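Local coordinates for SusD superfamily protein (Bacteroides vulgatus, PDB 3MYV) that probably binds saccharides at the bacterial outer membrane for glycan uptake, at residues 80-85 and 114-119; 120-125 and 196-201. All coordinates share one frame; numbering follows the deposited sequence.

Contact 1 of 2, residues 80-85 and 114-119; sequences FYILRE and MAVIAL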
loop_
_atom_site.group_PDB
_atom_site.type_symbol
_atom_site.label_atom_id
_atom_site.label_comp_id
_atom_site.label_asym_id
_atom_site.label_seq_id
_atom_site.Cartn_x
_atom_site.Cartn_y
_atom_site.Cartn_z
ATOM N N PHE A 80 15.290 0.253 1.901
ATOM C CA PHE A 80 16.487 -0.127 2.661
ATOM C C PHE A 80 17.214 1.083 3.194
ATOM O O PHE A 80 17.727 1.031 4.301
ATOM C CB PHE A 80 17.453 -1.004 1.864
ATOM C CG PHE A 80 17.134 -2.447 1.969
ATOM C CD1 PHE A 80 17.109 -3.075 3.201
ATOM C CD2 PHE A 80 16.783 -3.172 0.849
ATOM C CE1 PHE A 80 16.809 -4.428 3.304
ATOM C CE2 PHE A 80 16.484 -4.514 0.956
ATOM C CZ PHE A 80 16.499 -5.141 2.165
ATOM N N TYR A 81 17.266 2.155 2.398
ATOM C CA TYR A 81 17.896 3.383 2.813
ATOM C C TYR A 81 17.159 3.961 4.024
ATOM O O TYR A 81 17.777 4.377 4.996
ATOM C CB TYR A 81 17.949 4.403 1.646
ATOM C CG TYR A 81 18.789 5.623 1.978
ATOM C CD1 TYR A 81 18.239 6.715 2.656
ATOM C CD2 TYR A 81 20.140 5.668 1.656
ATOM C CE1 TYR A 81 18.993 7.806 2.983
ATOM C CE2 TYR A 81 20.915 6.778 1.989
ATOM C CZ TYR A 81 20.327 7.834 2.654
ATOM O OH TYR A 81 21.068 8.926 2.989
ATOM N N ILE A 82 15.840 3.966 3.964
ATOM C CA ILE A 82 15.038 4.467 5.060
ATOM C C ILE A 82 15.250 3.635 6.328
ATOM O O ILE A 82 15.383 4.191 7.429
ATOM C CB ILE A 82 13.547 4.549 4.671
ATOM C CG1 ILE A 82 13.315 5.579 3.553
ATOM C CG2 ILE A 82 12.676 4.931 5.892
ATOM C CD1 ILE A 82 11.945 5.425 2.828
ATOM N N LEU A 83 15.297 2.315 6.179
ATOM C CA LEU A 83 15.554 1.423 7.312
ATOM C C LEU A 83 16.887 1.733 8.008
ATOM O O LEU A 83 16.969 1.746 9.214
ATOM C CB LEU A 83 15.548 -0.035 6.834
ATOM C CG LEU A 83 14.153 -0.665 6.669
ATOM C CD1 LEU A 83 14.177 -1.907 5.765
ATOM C CD2 LEU A 83 13.533 -1.030 8.040
ATOM N N ARG A 84 17.932 1.988 7.233
ATOM C CA ARG A 84 19.206 2.372 7.802
ATOM C C ARG A 84 19.090 3.662 8.584
ATOM O O ARG A 84 19.606 3.742 9.713
ATOM C CB ARG A 84 20.271 2.576 6.700
ATOM C CG ARG A 84 21.599 3.153 7.247
ATOM C CD ARG A 84 22.424 3.818 6.157
ATOM N NE ARG A 84 23.267 2.841 5.488
ATOM N N GLU A 85 18.474 4.692 7.992
ATOM C CA GLU A 85 18.339 5.997 8.701
ATOM C C GLU A 85 17.460 5.852 9.955
ATOM O O GLU A 85 17.745 6.462 11.022
ATOM C CB GLU A 85 17.779 7.110 7.786
ATOM C CG GLU A 85 18.637 7.464 6.584
ATOM C CD GLU A 85 19.983 8.035 6.968
ATOM O OE1 GLU A 85 20.011 9.076 7.639
ATOM O OE2 GLU A 85 21.014 7.442 6.607
HETATM N N MSE A 114 9.715 3.197 14.754
HETATM C CA MSE A 114 9.494 1.769 14.644
HETATM C C MSE A 114 8.380 1.466 13.650
HETATM O O MSE A 114 8.456 0.455 12.956
HETATM C CB MSE A 114 9.194 1.142 16.010
HETATM C CG MSE A 114 10.350 1.236 17.004
HETATM SE SE MSE A 114 9.818 0.771 18.819
HETATM C CE MSE A 114 9.530 -1.089 18.569
ATOM N N ALA A 115 7.336 2.297 13.600
ATOM C CA ALA A 115 6.240 2.099 12.620
ATOM C C ALA A 115 6.779 2.233 11.176
ATOM O O ALA A 115 6.434 1.441 10.300
ATOM C CB ALA A 115 5.096 3.118 12.887
ATOM N N VAL A 116 7.613 3.247 10.940
ATOM C CA VAL A 116 8.305 3.419 9.648
ATOM C C VAL A 116 9.123 2.171 9.273
ATOM O O VAL A 116 9.012 1.637 8.166
ATOM C CB VAL A 116 9.149 4.719 9.612
ATOM C CG1 VAL A 116 9.942 4.812 8.292
ATOM C CG2 VAL A 116 8.232 5.986 9.786
ATOM N N ILE A 117 9.879 1.649 10.227
ATOM C CA ILE A 117 10.676 0.440 10.004
ATOM C C ILE A 117 9.799 -0.744 9.618
ATOM O O ILE A 117 10.078 -1.463 8.667
ATOM C CB ILE A 117 11.533 0.127 11.271
ATOM C CG1 ILE A 117 12.673 1.150 11.370
ATOM C CG2 ILE A 117 12.017 -1.345 11.275
ATOM C CD1 ILE A 117 13.390 1.213 12.772
ATOM N N ALA A 118 8.693 -0.906 10.333
ATOM C CA ALA A 118 7.763 -1.979 10.053
ATOM C C ALA A 118 7.153 -1.844 8.641
ATOM O O ALA A 118 7.084 -2.806 7.921
ATOM C CB ALA A 118 6.643 -2.017 11.143
ATOM N N LEU A 119 6.741 -0.644 8.243
ATOM C CA LEU A 119 6.195 -0.445 6.901
ATOM C C LEU A 119 7.209 -0.774 5.792
ATOM O O LEU A 119 6.901 -1.528 4.850
ATOM C CB LEU A 119 5.704 1.000 6.757
ATOM C CG LEU A 119 5.083 1.377 5.418
ATOM C CD1 LEU A 119 3.958 0.393 5.063
ATOM C CD2 LEU A 119 4.556 2.813 5.487
#
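I82 and V116 meet methyl to methyl, I82 CG2 lying 3.6 Å from V116 CG1, and the two side chains cross at about a right angle. Both methyls occupy the same staggered position, anti to the backbone N. In V116, chi1 of 176° places CG1 there, which brings it within reach of I82 while CG2 is held back near the backbone N. In I82, chi1 of -65° puts CG2 in the corresponding anti position, and the short branch makes the contact; the longer CG1-CD1 arm takes no part in it.

L83 and I117 form the second half of the interface, one residue on in each helix, where the backbones come nearest: their CA atoms are 5.7 Å apart. The CB of L83 does not aim straight at helix 103-128; it is the end of the side chain that reaches across. L83 CD2 lies against the flank of I117, 3.6 Å from I117 CG2, while I117 CB is 4.0 Å from L83 CD2. The same methyl also rests 3.5 Å from I117 O, an apolar contact with the backbone rather than a hydrogen bond. I117 continues onto A86, W87 and L90 farther along helix 77-94, and onto F166 of helix 160-177.

All four touching residues are buried, no hydrogen bond joins the segments, and together they bury 163 Å². The contact is made by apolar packing, carried by the methyl branches of I82, V116, L83 and I117. The two segments run in roughly opposite directions on successive helices, the arrangement of an antiparallel helical hairpin, consistent with the TPR-like helical scaffold of the SusD family.

Contact 2 of 2, residues 120-125 and 196-201; sequences CQFDLT and LARIYL. With EDO (1,2-ethanediol), chain I.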
loop_
_atom_site.group_PDB
_atom_site.type_symbol
_atom_site.label_atom_id
_atom_site.label_comp_id
_atom_site.label_asym_id
_atom_site.label_seq_id
_atom_site.Cartn_x
_atom_site.Cartn_y
_atom_site.Cartn_z
ATOM N N CYS A 120 8.429 -0.260 5.942
ATOM C CA CYS A 120 9.483 -0.499 4.970
ATOM C C CYS A 120 9.771 -1.991 4.854
ATOM O O CYS A 120 9.820 -2.558 3.750
ATOM C CB CYS A 120 10.756 0.219 5.385
ATOM S SG CYS A 120 10.661 2.012 5.163
ATOM N N GLN A 121 9.965 -2.641 5.989
ATOM C CA GLN A 121 10.273 -4.080 5.932
ATOM C C GLN A 121 9.114 -4.875 5.357
ATOM O O GLN A 121 9.317 -5.878 4.626
ATOM C CB GLN A 121 10.703 -4.599 7.296
ATOM C CG GLN A 121 11.352 -6.015 7.198
ATOM C CD GLN A 121 12.750 -5.972 6.590
ATOM O OE1 GLN A 121 13.634 -5.279 7.113
ATOM N NE2 GLN A 121 12.981 -6.782 5.528
ATOM N N PHE A 122 7.884 -4.460 5.671
ATOM C CA PHE A 122 6.686 -5.142 5.144
ATOM C C PHE A 122 6.627 -5.058 3.624
ATOM O O PHE A 122 6.437 -6.065 2.945
ATOM C CB PHE A 122 5.408 -4.575 5.787
ATOM C CG PHE A 122 4.112 -5.073 5.157
ATOM C CD1 PHE A 122 3.753 -6.413 5.230
ATOM C CD2 PHE A 122 3.226 -4.192 4.565
ATOM C CE1 PHE A 122 2.549 -6.860 4.671
ATOM C CE2 PHE A 122 2.019 -4.631 4.024
ATOM C CZ PHE A 122 1.683 -5.975 4.087
ATOM N N ASP A 123 6.841 -3.857 3.094
ATOM C CA ASP A 123 6.862 -3.659 1.654
ATOM C C ASP A 123 7.955 -4.492 0.974
ATOM O O ASP A 123 7.682 -5.212 -0.001
ATOM C CB ASP A 123 6.978 -2.173 1.337
ATOM C CG ASP A 123 5.662 -1.420 1.592
ATOM O OD1 ASP A 123 4.594 -2.081 1.604
ATOM O OD2 ASP A 123 5.702 -0.180 1.796
ATOM N N LEU A 124 9.162 -4.481 1.536
ATOM C CA LEU A 124 10.231 -5.366 1.038
ATOM C C LEU A 124 9.834 -6.832 1.044
ATOM O O LEU A 124 10.193 -7.576 0.120
ATOM C CB LEU A 124 11.531 -5.194 1.824
ATOM C CG LEU A 124 12.276 -3.877 1.569
ATOM C CD1 LEU A 124 13.302 -3.576 2.703
ATOM C CD2 LEU A 124 12.943 -3.861 0.184
ATOM N N THR A 125 9.109 -7.238 2.071
ATOM C CA THR A 125 8.698 -8.621 2.216
ATOM C C THR A 125 7.659 -8.983 1.162
ATOM O O THR A 125 7.750 -10.043 0.521
ATOM C CB THR A 125 8.181 -8.900 3.624
ATOM O OG1 THR A 125 9.176 -8.502 4.597
ATOM C CG2 THR A 125 7.826 -10.369 3.783
ATOM N N LEU A 196 -1.087 -2.377 11.233
ATOM C CA LEU A 196 -0.996 -3.645 11.982
ATOM C C LEU A 196 -2.173 -4.576 11.666
ATOM O O LEU A 196 -1.990 -5.792 11.554
ATOM C CB LEU A 196 -0.929 -3.364 13.489
ATOM C CG LEU A 196 -0.750 -4.572 14.421
ATOM C CD1 LEU A 196 0.471 -5.383 13.986
ATOM C CD2 LEU A 196 -0.656 -4.183 15.894
ATOM N N ALA A 197 -3.395 -4.020 11.551
ATOM C CA ALA A 197 -4.550 -4.855 11.181
ATOM C C ALA A 197 -4.319 -5.448 9.793
ATOM O O ALA A 197 -4.607 -6.629 9.582
ATOM C CB ALA A 197 -5.850 -4.076 11.222
ATOM N N ARG A 198 -3.807 -4.640 8.857
ATOM C CA ARG A 198 -3.480 -5.156 7.508
ATOM C C ARG A 198 -2.461 -6.277 7.595
ATOM O O ARG A 198 -2.613 -7.331 6.948
ATOM C CB ARG A 198 -2.980 -4.021 6.600
ATOM C CG ARG A 198 -2.572 -4.420 5.199
ATOM C CD ARG A 198 -1.631 -3.400 4.603
ATOM N NE ARG A 198 -2.332 -2.160 4.247
ATOM C CZ ARG A 198 -1.740 -1.093 3.728
ATOM N NH1 ARG A 198 -0.423 -1.090 3.523
ATOM N NH2 ARG A 198 -2.457 -0.019 3.428
ATOM N N ILE A 199 -1.395 -6.052 8.374
ATOM C CA ILE A 199 -0.315 -7.024 8.439
ATOM C C ILE A 199 -0.796 -8.323 9.099
ATOM O O ILE A 199 -0.449 -9.422 8.635
ATOM C CB ILE A 199 0.974 -6.406 9.085
ATOM C CG1 ILE A 199 1.591 -5.379 8.112
ATOM C CG2 ILE A 199 2.034 -7.487 9.425
ATOM C CD1 ILE A 199 2.629 -4.426 8.763
ATOM N N TYR A 200 -1.593 -8.215 10.164
ATOM C CA TYR A 200 -2.210 -9.420 10.757
ATOM C C TYR A 200 -2.957 -10.214 9.675
ATOM O O TYR A 200 -2.807 -11.432 9.559
ATOM C CB TYR A 200 -3.211 -9.066 11.858
ATOM C CG TYR A 200 -2.668 -8.685 13.217
ATOM C CD1 TYR A 200 -1.564 -9.326 13.783
ATOM C CD2 TYR A 200 -3.294 -7.672 13.957
ATOM C CE1 TYR A 200 -1.108 -8.966 15.057
ATOM C CE2 TYR A 200 -2.850 -7.315 15.181
ATOM C CZ TYR A 200 -1.756 -7.956 15.740
ATOM O OH TYR A 200 -1.337 -7.548 16.991
ATOM N N LEU A 201 -3.707 -9.518 8.836
ATOM C CA LEU A 201 -4.499 -10.158 7.767
ATOM C C LEU A 201 -3.618 -10.852 6.742
ATOM O O LEU A 201 -3.853 -12.023 6.383
ATOM C CB LEU A 201 -5.409 -9.107 7.079
ATOM C CG LEU A 201 -6.424 -9.610 6.047
ATOM C CD1 LEU A 201 -7.579 -10.297 6.771
ATOM C CD2 LEU A 201 -6.956 -8.475 5.111
HETATM C C1 EDO I . -0.074 0.911 -0.595
HETATM O O1 EDO I . -0.599 -0.341 -1.017
HETATM C C2 EDO I . -0.279 1.105 0.911
HETATM O O2 EDO I . 0.775 0.455 1.700
#
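Q121 O is gripped by two donors from T125: the hydroxyl OG1 at 2.6 Å and the backbone N at 2.9 Å. They arrive from opposite faces of the carbonyl plane, OG1 lying 35° out of it. The T125 hydroxyl thus bonds within its own helix, back to the carbonyl four residues earlier, and not across the contact.

Across the interface, F122 carries the packing. With CG anti to the backbone N (chi1 171°), its ring projects toward helix 189-202 and takes I199 over one face: I199 CG1 sits 3.7 Å from the ring centroid and only 9° off the normal, a CH-pi contact. I199 CD1 extends back over the root of the ring, 4.0 Å from F122 CG. The R198 side chain crosses that of F122 at about a right angle, its CD 3.9 Å from F122 CE2. Y202 meets the same ring edge-to-face. Replacing F122 by alanine is likely to open a gap beneath I199 CG1 and to take away the ring that R198 CD and Y202 pack against.

Beyond the ring, R198 NH1 donates a somewhat bent 2.7 Å hydrogen bond to O2 of an ethanediol that probably comes from the crystallisation liquor. The chemistry implies a division of labour: alkyl and aromatic carbons join the two helices, while the protein's own hold on the buried guanidinium comes from elsewhere, E336 in a salt bridge to NE and V331 O bonded to NH2.

Contact 1 lies wholly earlier in the chain than contact 2, and their centres are 12 Å apart. Both use helix 103-128: residues 114-119 face helix 77-94, and residues 120-125 continue the same helix toward helix 189-202. The two also touch directly. I82 CG2 packs 3.6 Å from C120 SG, and L83 CD1 lies 3.6 Å from L124 CD1, so residues of contact 1 reach beyond their own partner segment. Helix 103-128 thereby packs, through buried contacts, against both an adjacent hairpin partner and a helix some 70 residues later, joining near and distant parts of one family region.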